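Local coordinates for DUF1460 domain-containing protein (Legionella pneumophila subsp. pneumophila, PDB 2IM9), which is of unknown function but probably cleaves amide bonds of bacterial peptidoglycan, as an N-acetylmuramoyl-L-alanine amidase-like member of the papain-like peptidase clan, at residues 177-182 with 260-265; 233-238 with 295-300; 247-252 with 266-271; 252-257 with 306-311. All coordinates share one frame; numbering follows the deposited sequence.

Contact 1 of 4, residues 177-182 with 260-265; sequences PQWYNH and IGTELD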
loop_
_atom_site.group_PDB
_atom_site.type_symbol
_atom_site.label_atom_id
_atom_site.label_comp_id
_atom_site.label_asym_id
_atom_site.label_seq_id
_atom_site.Cartn_x
_atom_site.Cartn_y
_atom_site.Cartn_z
ATOM N N PRO A 177 8.727 17.308 -7.565
ATOM C CA PRO A 177 10.083 17.882 -7.628
ATOM C C PRO A 177 10.657 18.282 -6.270
ATOM O O PRO A 177 11.850 18.067 -6.024
ATOM C CB PRO A 177 9.915 19.093 -8.558
ATOM C CG PRO A 177 8.750 18.713 -9.432
ATOM C CD PRO A 177 7.797 18.035 -8.448
ATOM N N GLN A 178 9.833 18.823 -5.373
ATOM C CA GLN A 178 10.350 19.168 -4.047
ATOM C C GLN A 178 10.650 17.917 -3.197
ATOM O O GLN A 178 11.610 17.876 -2.401
ATOM C CB GLN A 178 9.389 20.113 -3.315
ATOM C CG GLN A 178 10.044 20.780 -2.107
ATOM C CD GLN A 178 11.257 21.629 -2.505
ATOM O OE1 GLN A 178 12.389 21.205 -2.334
ATOM N NE2 GLN A 178 11.013 22.796 -3.070
ATOM N N TRP A 179 9.847 16.871 -3.374
ATOM C CA TRP A 179 10.111 15.617 -2.681
ATOM C C TRP A 179 11.466 15.059 -3.159
ATOM O O TRP A 179 12.290 14.627 -2.339
ATOM C CB TRP A 179 8.976 14.641 -2.975
ATOM C CG TRP A 179 9.093 13.280 -2.336
ATOM C CD1 TRP A 179 8.979 12.974 -1.003
ATOM C CD2 TRP A 179 9.260 12.034 -3.024
ATOM N NE1 TRP A 179 9.094 11.607 -0.819
ATOM C CE2 TRP A 179 9.275 11.007 -2.044
ATOM C CE3 TRP A 179 9.411 11.687 -4.374
ATOM C CZ2 TRP A 179 9.433 9.642 -2.374
ATOM C CZ3 TRP A 179 9.574 10.321 -4.708
ATOM C CH2 TRP A 179 9.588 9.322 -3.704
ATOM N N TYR A 180 11.709 15.101 -4.469
ATOM C CA TYR A 180 13.001 14.627 -4.983
ATOM C C TYR A 180 14.134 15.462 -4.427
ATOM O O TYR A 180 15.136 14.907 -3.978
ATOM C CB TYR A 180 13.046 14.562 -6.518
ATOM C CG TYR A 180 12.467 13.273 -7.010
ATOM C CD1 TYR A 180 11.098 13.153 -7.247
ATOM C CD2 TYR A 180 13.277 12.133 -7.176
ATOM C CE1 TYR A 180 10.553 11.949 -7.684
ATOM C CE2 TYR A 180 12.741 10.919 -7.593
ATOM C CZ TYR A 180 11.382 10.832 -7.828
ATOM O OH TYR A 180 10.852 9.638 -8.221
ATOM N N ASN A 181 13.934 16.777 -4.387
ATOM C CA ASN A 181 14.978 17.703 -3.954
ATOM C C ASN A 181 15.426 17.431 -2.529
ATOM O O ASN A 181 16.599 17.601 -2.195
ATOM C CB ASN A 181 14.517 19.151 -4.114
ATOM C CG ASN A 181 15.603 20.141 -3.782
ATOM O OD1 ASN A 181 16.714 20.111 -4.351
ATOM N ND2 ASN A 181 15.305 21.020 -2.852
ATOM N N HIS A 182 14.483 16.990 -1.699
ATOM C CA HIS A 182 14.757 16.653 -0.287
ATOM C C HIS A 182 15.482 15.319 -0.043
ATOM O O HIS A 182 15.855 15.006 1.091
ATOM C CB HIS A 182 13.451 16.651 0.505
ATOM C CG HIS A 182 13.135 17.969 1.145
ATOM N ND1 HIS A 182 12.676 19.056 0.432
ATOM C CD2 HIS A 182 13.228 18.376 2.432
ATOM C CE1 HIS A 182 12.460 20.066 1.263
ATOM N NE2 HIS A 182 12.793 19.678 2.482
ATOM N N ILE A 260 10.120 16.100 4.394
ATOM C CA ILE A 260 10.320 15.245 3.213
ATOM C C ILE A 260 10.131 15.997 1.908
ATOM O O ILE A 260 10.307 15.403 0.842
ATOM C CB ILE A 260 9.415 13.983 3.191
ATOM C CG1 ILE A 260 7.955 14.387 2.973
ATOM C CG2 ILE A 260 9.613 13.113 4.444
ATOM C CD1 ILE A 260 6.991 13.232 2.787
ATOM N N GLY A 261 9.757 17.271 2.000
ATOM C CA GLY A 261 9.663 18.146 0.848
ATOM C C GLY A 261 8.273 18.282 0.289
ATOM O O GLY A 261 8.073 18.986 -0.699
ATOM N N THR A 262 7.300 17.621 0.917
ATOM C CA THR A 262 5.933 17.691 0.432
ATOM C C THR A 262 4.904 17.466 1.539
ATOM O O THR A 262 5.193 16.806 2.530
ATOM C CB THR A 262 5.690 16.682 -0.725
ATOM O OG1 THR A 262 4.381 16.889 -1.274
ATOM C CG2 THR A 262 5.841 15.235 -0.257
ATOM N N GLU A 263 3.726 18.062 1.369
ATOM C CA GLU A 263 2.548 17.636 2.132
ATOM C C GLU A 263 2.254 16.193 1.797
ATOM O O GLU A 263 2.618 15.709 0.714
ATOM C CB GLU A 263 1.324 18.465 1.745
ATOM C CG GLU A 263 1.444 19.920 2.076
ATOM C CD GLU A 263 0.159 20.680 1.780
ATOM O OE1 GLU A 263 -0.800 20.097 1.182
ATOM O OE2 GLU A 263 0.115 21.877 2.167
ATOM N N LEU A 264 1.581 15.508 2.714
ATOM C CA LEU A 264 1.180 14.135 2.475
ATOM C C LEU A 264 -0.217 13.879 3.036
ATOM O O LEU A 264 -0.728 14.665 3.861
ATOM C CB LEU A 264 2.197 13.177 3.107
ATOM C CG LEU A 264 2.203 11.717 2.627
ATOM C CD1 LEU A 264 2.254 11.585 1.083
ATOM C CD2 LEU A 264 3.388 11.016 3.271
ATOM N N ASP A 265 -0.846 12.800 2.585
ATOM C CA ASP A 265 -2.245 12.542 2.938
ATOM C C ASP A 265 -2.529 11.169 3.564
ATOM O O ASP A 265 -3.548 11.003 4.240
ATOM C CB ASP A 265 -3.146 12.718 1.702
ATOM C CG ASP A 265 -2.552 12.086 0.426
ATOM O OD1 ASP A 265 -1.537 11.339 0.516
ATOM O OD2 ASP A 265 -3.101 12.362 -0.670
HETATM O O HOH W 1 12.104 13.468 0.185
#
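Gly261 tucks under the imidazole of His182, the tight part of the contact. Its CA stands over one face of the ring, 3.4 Å from the centroid and displaced toward the rim, in a CH-pi contact. The residue follows helix 257-260 with a positive phi of 97°; a CB here would press on the preceding carbonyl and also run into Gln178 O and His182 ND1. The ring is anchored by a hydrogen bond from His182 ND1 to Gln178 O of 3.2 Å. That carbonyl also accepts the helical bond from His182 N, the two donors arriving from opposite faces of its plane. Close by, Gln178 CG lies 3.0 Å from Gly261 O, and Trp179 CA points its hydrogen at Ile260 O over 3.5 Å. With Trp179 CG anti to the backbone N (chi1 180°), the indole brings CD1 to 3.3 Å from the same Ile260 O.

Farther out the packing relaxes. Trp179 CD1 is 3.9 Å from Thr262 CG2, the two side chains crossing obliquely. A water donates to both Trp179 O (2.8 Å) and Ile260 O (2.7 Å), tying helix to loop. On the exposed flank, Asn181 ND2 donates to Gln178 OE1 within the helix. Around the contact, Phe136 meets the indole edge-to-face, Thr262 OG1 bonds to Asn175 at the end of strand 168-175, and Leu264 leads into strand 264-275.

Contact 2 of 4, residues 233-238 with 295-300; sequences PNLHLF and SLIDYL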
loop_
_atom_site.group_PDB
_atom_site.type_symbol
_atom_site.label_atom_id
_atom_site.label_comp_id
_atom_site.label_asym_id
_atom_site.label_seq_id
_atom_site.Cartn_x
_atom_site.Cartn_y
_atom_site.Cartn_z
ATOM N N PRO A 233 -17.981 3.156 19.285
ATOM C CA PRO A 233 -17.830 2.691 17.908
ATOM C C PRO A 233 -19.181 2.666 17.188
ATOM O O PRO A 233 -20.180 2.156 17.739
ATOM C CB PRO A 233 -17.304 1.262 18.088
ATOM C CG PRO A 233 -16.649 1.284 19.463
ATOM C CD PRO A 233 -17.576 2.124 20.257
ATOM N N ASN A 234 -19.221 3.220 15.980
ATOM C CA ASN A 234 -20.448 3.229 15.197
ATOM C C ASN A 234 -20.549 1.912 14.452
ATOM O O ASN A 234 -20.008 1.735 13.356
ATOM C CB ASN A 234 -20.484 4.418 14.225
ATOM C CG ASN A 234 -21.864 4.650 13.650
ATOM O OD1 ASN A 234 -22.470 3.757 13.061
ATOM N ND2 ASN A 234 -22.382 5.860 13.838
ATOM N N LEU A 235 -21.234 0.961 15.070
ATOM C CA LEU A 235 -21.259 -0.388 14.507
ATOM C C LEU A 235 -21.945 -0.462 13.155
ATOM O O LEU A 235 -21.586 -1.317 12.336
ATOM C CB LEU A 235 -21.860 -1.375 15.501
ATOM C CG LEU A 235 -21.173 -1.355 16.874
ATOM C CD1 LEU A 235 -21.843 -2.363 17.798
ATOM C CD2 LEU A 235 -19.673 -1.628 16.804
ATOM N N HIS A 236 -22.894 0.438 12.906
ATOM C CA HIS A 236 -23.545 0.489 11.600
ATOM C C HIS A 236 -22.550 0.814 10.491
ATOM O O HIS A 236 -22.581 0.192 9.420
ATOM C CB HIS A 236 -24.701 1.499 11.559
ATOM C CG HIS A 236 -25.448 1.484 10.263
ATOM N ND1 HIS A 236 -26.287 0.451 9.898
ATOM C CD2 HIS A 236 -25.469 2.365 9.236
ATOM C CE1 HIS A 236 -26.798 0.701 8.706
ATOM N NE2 HIS A 236 -26.308 1.850 8.275
ATOM N N LEU A 237 -21.680 1.795 10.727
ATOM C CA LEU A 237 -20.665 2.132 9.722
ATOM C C LEU A 237 -19.625 1.020 9.564
ATOM O O LEU A 237 -19.339 0.575 8.430
ATOM C CB LEU A 237 -19.971 3.458 10.054
ATOM C CG LEU A 237 -20.859 4.711 10.014
ATOM C CD1 LEU A 237 -20.099 5.949 10.503
ATOM C CD2 LEU A 237 -21.401 4.929 8.598
ATOM N N PHE A 238 -19.065 0.566 10.684
ATOM C CA PHE A 238 -18.050 -0.494 10.638
ATOM C C PHE A 238 -18.537 -1.746 9.909
ATOM O O PHE A 238 -17.763 -2.365 9.166
ATOM C CB PHE A 238 -17.522 -0.847 12.028
ATOM C CG PHE A 238 -16.513 0.126 12.554
ATOM C CD1 PHE A 238 -15.213 0.151 12.039
ATOM C CD2 PHE A 238 -16.846 0.993 13.583
ATOM C CE1 PHE A 238 -14.259 1.036 12.532
ATOM C CE2 PHE A 238 -15.895 1.896 14.093
ATOM C CZ PHE A 238 -14.604 1.914 13.571
ATOM N N SER A 295 -7.624 -5.658 16.165
ATOM C CA SER A 295 -9.003 -5.167 16.076
ATOM C C SER A 295 -9.029 -3.804 15.387
ATOM O O SER A 295 -8.322 -2.895 15.821
ATOM C CB SER A 295 -9.627 -5.026 17.464
ATOM O OG SER A 295 -10.736 -4.126 17.421
ATOM N N LEU A 296 -9.818 -3.656 14.310
ATOM C CA LEU A 296 -9.830 -2.369 13.598
ATOM C C LEU A 296 -10.434 -1.273 14.491
ATOM O O LEU A 296 -9.931 -0.160 14.544
ATOM C CB LEU A 296 -10.552 -2.443 12.240
ATOM C CG LEU A 296 -10.655 -1.079 11.524
ATOM C CD1 LEU A 296 -9.272 -0.575 11.003
ATOM C CD2 LEU A 296 -11.702 -1.052 10.410
ATOM N N ILE A 297 -11.509 -1.601 15.199
ATOM C CA ILE A 297 -12.118 -0.643 16.130
ATOM C C ILE A 297 -11.110 -0.162 17.182
ATOM O O ILE A 297 -10.931 1.042 17.361
ATOM C CB ILE A 297 -13.414 -1.211 16.783
ATOM C CG1 ILE A 297 -14.507 -1.374 15.717
ATOM C CG2 ILE A 297 -13.882 -0.298 17.925
ATOM C CD1 ILE A 297 -15.719 -2.174 16.183
ATOM N N ASP A 298 -10.425 -1.089 17.842
ATOM C CA ASP A 298 -9.414 -0.725 18.849
ATOM C C ASP A 298 -8.258 0.082 18.258
ATOM O O ASP A 298 -7.804 1.049 18.863
ATOM C CB ASP A 298 -8.859 -1.971 19.531
ATOM C CG ASP A 298 -9.887 -2.681 20.373
ATOM O OD1 ASP A 298 -10.990 -2.102 20.609
ATOM O OD2 ASP A 298 -9.582 -3.825 20.802
ATOM N N TYR A 299 -7.788 -0.326 17.079
ATOM C CA TYR A 299 -6.692 0.357 16.398
ATOM C C TYR A 299 -7.054 1.829 16.141
ATOM O O TYR A 299 -6.273 2.758 16.437
ATOM C CB TYR A 299 -6.383 -0.368 15.080
ATOM C CG TYR A 299 -5.291 0.280 14.273
ATOM C CD1 TYR A 299 -3.946 -0.040 14.496
ATOM C CD2 TYR A 299 -5.600 1.216 13.290
ATOM C CE1 TYR A 299 -2.936 0.562 13.752
ATOM C CE2 TYR A 299 -4.604 1.843 12.556
ATOM C CZ TYR A 299 -3.279 1.514 12.793
ATOM O OH TYR A 299 -2.302 2.126 12.046
ATOM N N LEU A 300 -8.237 2.050 15.579
ATOM C CA LEU A 300 -8.668 3.398 15.238
ATOM C C LEU A 300 -8.984 4.207 16.483
ATOM O O LEU A 300 -8.760 5.410 16.508
ATOM C CB LEU A 300 -9.870 3.366 14.281
ATOM C CG LEU A 300 -9.564 2.745 12.908
ATOM C CD1 LEU A 300 -10.796 2.732 12.033
ATOM C CD2 LEU A 300 -8.431 3.482 12.191
#
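Ile297 sets its CG1 squarely over the ring of Phe238, a CH-pi contact with the carbon 3.7 Å from the centroid and only 3° off the ring normal. CG1 is therefore nearly equidistant from all six ring carbons. It lies anti to its own carbonyl carbon (chi1 -67°), while the CG2 branch is anti to the backbone N and turns to another partner.

The remaining contacts are apolar and fall at the ring edge or beyond it. Phe238 CE1 is wedged against two leucines one helical turn apart: Leu296 CD2 at 3.9 Å and, in the plane of the ring, Leu300 CD1, also at 3.9 Å. Helix 296-303 thus presents one side to helix 235-238, and the same two leucines reach on to Ile247 and Ile249, so that the helix rests on strand 246-254 of the central antiparallel sheet. Toward the surface, Ile297 CG2 presses on Pro233 CG at 3.5 Å. Ile297 CD1 meets Leu235 CD2 at 4.0 Å, and both neighbours cross the isoleucine at about a right angle.

The side-chain hydrogen bonds made inside the two segments are N-caps. Asn234 OD1 accepts from Leu237 N at 3.1 Å, the donor tilted from the carboxamide plane. Ser295 OG accepts from Asp298 N at 3.1 Å along a nearly straight N-H line, at the point where strand 290-295 passes into its helix.

Contact 3 of 4, residues 247-252 with 266-271; sequences IEIIRP and ISHLGF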
loop_
_atom_site.group_PDB
_atom_site.type_symbol
_atom_site.label_atom_id
_atom_site.label_comp_id
_atom_site.label_asym_id
_atom_site.label_seq_id
_atom_site.Cartn_x
_atom_site.Cartn_y
_atom_site.Cartn_z
ATOM N N ILE A 247 -7.782 -0.841 3.461
ATOM C CA ILE A 247 -8.025 0.310 4.362
ATOM C C ILE A 247 -6.788 1.190 4.405
ATOM O O ILE A 247 -5.699 0.695 4.714
ATOM C CB ILE A 247 -8.305 -0.163 5.818
ATOM C CG1 ILE A 247 -9.567 -1.029 5.870
ATOM C CG2 ILE A 247 -8.444 1.031 6.751
ATOM C CD1 ILE A 247 -9.686 -1.767 7.198
ATOM N N GLU A 248 -6.956 2.469 4.072
ATOM C CA GLU A 248 -5.875 3.461 4.160
ATOM C C GLU A 248 -6.124 4.454 5.288
ATOM O O GLU A 248 -7.254 4.918 5.495
ATOM C CB GLU A 248 -5.709 4.201 2.825
ATOM C CG GLU A 248 -5.267 3.281 1.697
ATOM C CD GLU A 248 -5.392 3.872 0.299
ATOM O OE1 GLU A 248 -5.914 4.998 0.151
ATOM O OE2 GLU A 248 -4.934 3.192 -0.650
ATOM N N ILE A 249 -5.054 4.798 5.999
ATOM C CA ILE A 249 -5.168 5.690 7.139
ATOM C C ILE A 249 -4.882 7.115 6.666
ATOM O O ILE A 249 -3.812 7.360 6.108
ATOM C CB ILE A 249 -4.184 5.277 8.274
ATOM C CG1 ILE A 249 -4.414 3.820 8.727
ATOM C CG2 ILE A 249 -4.251 6.289 9.428
ATOM C CD1 ILE A 249 -5.855 3.474 9.122
ATOM N N ILE A 250 -5.817 8.041 6.913
ATOM C CA ILE A 250 -5.814 9.356 6.261
ATOM C C ILE A 250 -5.480 10.489 7.217
ATOM O O ILE A 250 -6.068 10.586 8.305
ATOM C CB ILE A 250 -7.204 9.631 5.589
ATOM C CG1 ILE A 250 -7.606 8.456 4.668
ATOM C CG2 ILE A 250 -7.199 10.977 4.837
ATOM C CD1 ILE A 250 -6.559 8.068 3.613
ATOM N N ARG A 251 -4.543 11.333 6.797
ATOM C CA ARG A 251 -4.136 12.509 7.546
ATOM C C ARG A 251 -4.330 13.721 6.618
ATOM O O ARG A 251 -3.433 14.046 5.830
ATOM C CB ARG A 251 -2.682 12.367 7.975
ATOM C CG ARG A 251 -2.410 11.153 8.857
ATOM C CD ARG A 251 -1.087 11.234 9.540
ATOM N NE ARG A 251 -0.654 9.941 10.042
ATOM C CZ ARG A 251 0.144 9.795 11.097
ATOM N NH1 ARG A 251 0.573 10.871 11.757
ATOM N NH2 ARG A 251 0.521 8.580 11.480
ATOM N N PRO A 252 -5.505 14.387 6.711
ATOM C CA PRO A 252 -5.896 15.452 5.771
ATOM C C PRO A 252 -4.992 16.668 5.799
ATOM O O PRO A 252 -4.846 17.333 4.773
ATOM C CB PRO A 252 -7.296 15.868 6.244
ATOM C CG PRO A 252 -7.762 14.758 7.101
ATOM C CD PRO A 252 -6.555 14.117 7.705
ATOM N N ILE A 266 -1.671 10.188 3.290
ATOM C CA ILE A 266 -1.909 8.791 3.691
ATOM C C ILE A 266 -0.660 8.226 4.379
ATOM O O ILE A 266 0.447 8.306 3.822
ATOM C CB ILE A 266 -2.304 7.907 2.473
ATOM C CG1 ILE A 266 -3.553 8.473 1.767
ATOM C CG2 ILE A 266 -2.472 6.435 2.902
ATOM C CD1 ILE A 266 -3.884 7.709 0.507
ATOM N N SER A 267 -0.831 7.649 5.572
ATOM C CA SER A 267 0.320 7.307 6.427
ATOM C C SER A 267 0.519 5.802 6.592
ATOM O O SER A 267 1.610 5.346 7.000
ATOM C CB SER A 267 0.157 7.954 7.808
ATOM O OG SER A 267 -1.097 7.611 8.385
ATOM N N HIS A 268 -0.507 5.023 6.258
ATOM C CA HIS A 268 -0.483 3.577 6.476
ATOM C C HIS A 268 -1.638 2.900 5.738
ATOM O O HIS A 268 -2.615 3.550 5.344
ATOM C CB HIS A 268 -0.586 3.276 7.989
ATOM C CG HIS A 268 -0.263 1.865 8.356
ATOM N ND1 HIS A 268 -1.037 1.122 9.224
ATOM C CD2 HIS A 268 0.764 1.063 7.988
ATOM C CE1 HIS A 268 -0.511 -0.087 9.359
ATOM N NE2 HIS A 268 0.585 -0.145 8.624
ATOM N N LEU A 269 -1.497 1.596 5.522
ATOM C CA LEU A 269 -2.573 0.816 4.909
ATOM C C LEU A 269 -2.473 -0.657 5.210
ATOM O O LEU A 269 -1.444 -1.139 5.688
ATOM C CB LEU A 269 -2.686 1.079 3.398
ATOM C CG LEU A 269 -1.626 0.478 2.468
ATOM C CD1 LEU A 269 -2.125 0.575 1.032
ATOM C CD2 LEU A 269 -0.354 1.241 2.590
ATOM N N GLY A 270 -3.550 -1.374 4.917
ATOM C CA GLY A 270 -3.629 -2.811 5.214
ATOM C C GLY A 270 -4.981 -3.310 4.745
ATOM O O GLY A 270 -5.692 -2.595 4.018
ATOM N N PHE A 271 -5.352 -4.518 5.171
ATOM C CA PHE A 271 -6.606 -5.133 4.752
ATOM C C PHE A 271 -7.617 -5.210 5.883
ATOM O O PHE A 271 -7.235 -5.338 7.061
ATOM C CB PHE A 271 -6.366 -6.567 4.263
ATOM C CG PHE A 271 -5.517 -6.658 3.026
ATOM C CD1 PHE A 271 -6.042 -6.344 1.781
ATOM C CD2 PHE A 271 -4.185 -7.054 3.111
ATOM C CE1 PHE A 271 -5.257 -6.427 0.626
ATOM C CE2 PHE A 271 -3.388 -7.144 1.964
ATOM C CZ PHE A 271 -3.928 -6.830 0.716
HETATM O O HOH W 2 -0.366 5.924 10.480
#
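Ile247 pairs with Gly270 in the antiparallel register of neighbouring strands 246-254 and 264-275. Ile247 N donates to Gly270 O (2.8 Å), and Gly270 N returns a bond to Ile247 O. Further along, Ile249 N donates to His268 O, while Ile249 O accepts from Ser267 N at 3.0 Å. Ser267 and His268 together lie opposite Ile249, a beta bulge that shifts the register by one: Glu248 pairs with Leu269, but Ile250 with Ile266. His268 N is buried without a partner.

On one face, Ile250 CD1 packs on Ile266 CG1 at 3.6 Å, and Glu248 CG lies beside Leu269 CB at 3.8 Å. The Glu248 carboxylate brings OE1 to 3.4 Å from Ile266 CD1; OE1 is also bonded by Asn142 of helix 137-147. On the other face, Ile249 CG1 runs beside His268 CB. Ser267 OG sits between its backbone N and carbonyl carbon (chi1 54°) and accepts from Arg251 NE in the guanidinium plane (2.9 Å, 163°); a water joins that hydroxyl to Arg251 NH2.

Leu269 and His268 also touch Cys95 at the start of helix 95-107. A helix beginning with cysteine beside a sheet strand bearing histidine is consistent with the papain-like fold of this clan.

Contact 4 of 4, residues 252-257 with 306-311; sequences PNWDLR and SPTIKG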
loop_
_atom_site.group_PDB
_atom_site.type_symbol
_atom_site.label_atom_id
_atom_site.label_comp_id
_atom_site.label_asym_id
_atom_site.label_seq_id
_atom_site.Cartn_x
_atom_site.Cartn_y
_atom_site.Cartn_z
ATOM N N PRO A 252 -5.505 14.387 6.711
ATOM C CA PRO A 252 -5.896 15.452 5.771
ATOM C C PRO A 252 -4.992 16.668 5.799
ATOM O O PRO A 252 -4.846 17.333 4.773
ATOM C CB PRO A 252 -7.296 15.868 6.244
ATOM C CG PRO A 252 -7.762 14.758 7.101
ATOM C CD PRO A 252 -6.555 14.117 7.705
ATOM N N ASN A 253 -4.411 16.983 6.945
ATOM C CA ASN A 253 -3.651 18.220 7.018
ATOM C C ASN A 253 -2.285 17.925 7.603
ATOM O O ASN A 253 -2.008 18.234 8.786
ATOM C CB ASN A 253 -4.428 19.310 7.782
ATOM C CG ASN A 253 -5.615 19.855 6.975
ATOM O OD1 ASN A 253 -6.775 19.625 7.319
ATOM N ND2 ASN A 253 -5.320 20.564 5.886
ATOM N N TRP A 254 -1.462 17.291 6.763
ATOM C CA TRP A 254 -0.201 16.683 7.203
ATOM C C TRP A 254 0.966 17.339 6.496
ATOM O O TRP A 254 1.354 16.951 5.393
ATOM C CB TRP A 254 -0.200 15.166 6.971
ATOM C CG TRP A 254 0.741 14.428 7.891
ATOM C CD1 TRP A 254 1.231 14.866 9.100
ATOM C CD2 TRP A 254 1.296 13.123 7.686
ATOM N NE1 TRP A 254 2.056 13.914 9.650
ATOM C CE2 TRP A 254 2.104 12.829 8.812
ATOM C CE3 TRP A 254 1.183 12.171 6.664
ATOM C CZ2 TRP A 254 2.802 11.626 8.941
ATOM C CZ3 TRP A 254 1.882 10.966 6.792
ATOM C CH2 TRP A 254 2.678 10.708 7.924
ATOM N N ASP A 255 1.530 18.343 7.149
ATOM C CA ASP A 255 2.501 19.201 6.465
ATOM C C ASP A 255 3.908 18.677 6.715
ATOM O O ASP A 255 4.544 18.988 7.724
ATOM C CB ASP A 255 2.332 20.677 6.865
ATOM C CG ASP A 255 3.130 21.637 5.954
ATOM O OD1 ASP A 255 4.053 21.166 5.243
ATOM O OD2 ASP A 255 2.841 22.863 5.961
ATOM N N LEU A 256 4.375 17.843 5.791
ATOM C CA LEU A 256 5.721 17.271 5.894
ATOM C C LEU A 256 6.699 17.970 4.950
ATOM O O LEU A 256 7.719 17.394 4.574
ATOM C CB LEU A 256 5.695 15.748 5.646
ATOM C CG LEU A 256 4.817 14.915 6.593
ATOM C CD1 LEU A 256 4.917 13.442 6.247
ATOM C CD2 LEU A 256 5.210 15.144 8.052
ATOM N N ARG A 257 6.397 19.219 4.598
ATOM C CA ARG A 257 7.207 19.956 3.617
ATOM C C ARG A 257 8.646 20.154 4.075
ATOM O O ARG A 257 9.592 20.001 3.283
ATOM C CB ARG A 257 6.606 21.321 3.310
ATOM C CG ARG A 257 5.414 21.303 2.388
ATOM C CD ARG A 257 5.006 22.742 2.090
ATOM N NE ARG A 257 3.576 22.971 2.229
ATOM C CZ ARG A 257 2.948 24.080 1.833
ATOM N NH1 ARG A 257 3.623 25.077 1.268
ATOM N NH2 ARG A 257 1.634 24.186 1.997
ATOM N N SER A 306 -4.329 11.005 17.951
ATOM C CA SER A 306 -3.412 11.699 17.045
ATOM C C SER A 306 -3.938 13.071 16.602
ATOM O O SER A 306 -5.100 13.206 16.211
ATOM C CB SER A 306 -3.136 10.833 15.812
ATOM O OG SER A 306 -2.475 11.592 14.805
ATOM N N PRO A 307 -3.083 14.107 16.637
ATOM C CA PRO A 307 -3.550 15.384 16.109
ATOM C C PRO A 307 -3.782 15.367 14.588
ATOM O O PRO A 307 -4.550 16.184 14.090
ATOM C CB PRO A 307 -2.404 16.344 16.459
ATOM C CG PRO A 307 -1.209 15.487 16.563
ATOM C CD PRO A 307 -1.699 14.187 17.138
ATOM N N THR A 308 -3.143 14.445 13.866
ATOM C CA THR A 308 -3.172 14.488 12.390
ATOM C C THR A 308 -4.003 13.396 11.717
ATOM O O THR A 308 -4.473 13.590 10.601
ATOM C CB THR A 308 -1.750 14.434 11.804
ATOM O OG1 THR A 308 -1.071 13.289 12.320
ATOM C CG2 THR A 308 -0.972 15.692 12.216
ATOM N N ILE A 309 -4.155 12.251 12.373
ATOM C CA ILE A 309 -4.973 11.167 11.790
ATOM C C ILE A 309 -6.452 11.494 12.002
ATOM O O ILE A 309 -6.874 11.739 13.125
ATOM C CB ILE A 309 -4.647 9.790 12.400
ATOM C CG1 ILE A 309 -3.150 9.459 12.254
ATOM C CG2 ILE A 309 -5.515 8.695 11.739
ATOM C CD1 ILE A 309 -2.704 8.249 13.118
ATOM N N LYS A 310 -7.242 11.504 10.931
ATOM C CA LYS A 310 -8.652 11.914 11.045
ATOM C C LYS A 310 -9.659 10.890 10.529
ATOM O O LYS A 310 -10.869 11.079 10.697
ATOM C CB LYS A 310 -8.906 13.255 10.338
ATOM C CG LYS A 310 -8.179 14.461 10.965
ATOM C CD LYS A 310 -8.704 14.769 12.361
ATOM C CE LYS A 310 -7.884 15.859 13.042
ATOM N NZ LYS A 310 -8.439 16.177 14.389
ATOM N N GLY A 311 -9.187 9.844 9.856
ATOM C CA GLY A 311 -10.130 8.802 9.416
ATOM C C GLY A 311 -9.566 7.791 8.443
ATOM O O GLY A 311 -8.341 7.629 8.330
HETATM O O HOH W 3 -4.415 16.128 9.663
#
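Pro252 and Trp254 meet Thr308 and Lys310 where an ST motif and a classic beta bulge shape the loop that leads into strand 311-317. Ser306 OG builds the first of these, accepting from Thr308 N and, at 3.0 Å, from Ile309 N. Lys310 and Gly311 form the second, both facing Ile250 of the adjacent strand; the backbone angles of Gly311 by themselves call for glycine. The other segment turns a corner at Pro252 and Asn253, after which Trp254 still pairs with Leu264 of strand 264-275.

The two segments meet through packing, largely of carbon, and one bridging water. Pro252 CD rests on Lys310 CB at 3.6 Å, and also lies 3.6 Å from Thr308 O. The lysine crosses the proline ring at about a right angle; its chi2 of -66° swings CD out of line, and only CB and CG of the lysine touch the proline. The same Thr308 O accepts from a water at 2.7 Å, and that water takes the N-H of Asn253 at 2.8 Å.

Thr308 uses its two branches differently. OG1 is hydrogen-bonded by Arg251 NH1, whose guanidinium also makes a cation-pi contact with Trp254. The methyl CG2 reaches the indole obliquely at CD1 (3.9 Å). Within its own segment, the indole has Leu256 CD1 over the centre of one face, 3.6 Å above the ring plane.

In the fold
Contacts 1, 3 and 4 adjoin one another along strands 246-254 and 264-275. Contact 3 shares Pro252 with contact 4, their centres 11 Å apart, and Ile250 N bonds to Gly311 O at 2.9 Å. From contact 1, Asp265 O takes Arg251 N of contact 3 at 2.8 Å, while Glu263 OE2 forms a salt bridge to Arg257 NH2 of contact 4 at 2.8 Å. Contact 2 lies apart, its centre 32 Å from that of contact 1, yet reaches contact 3 through a weak bond between Tyr299 OH and His268 ND1 (3.3 Å). If His268 and Cys95 form the active site, as in relatives, contact 3 carries the histidine.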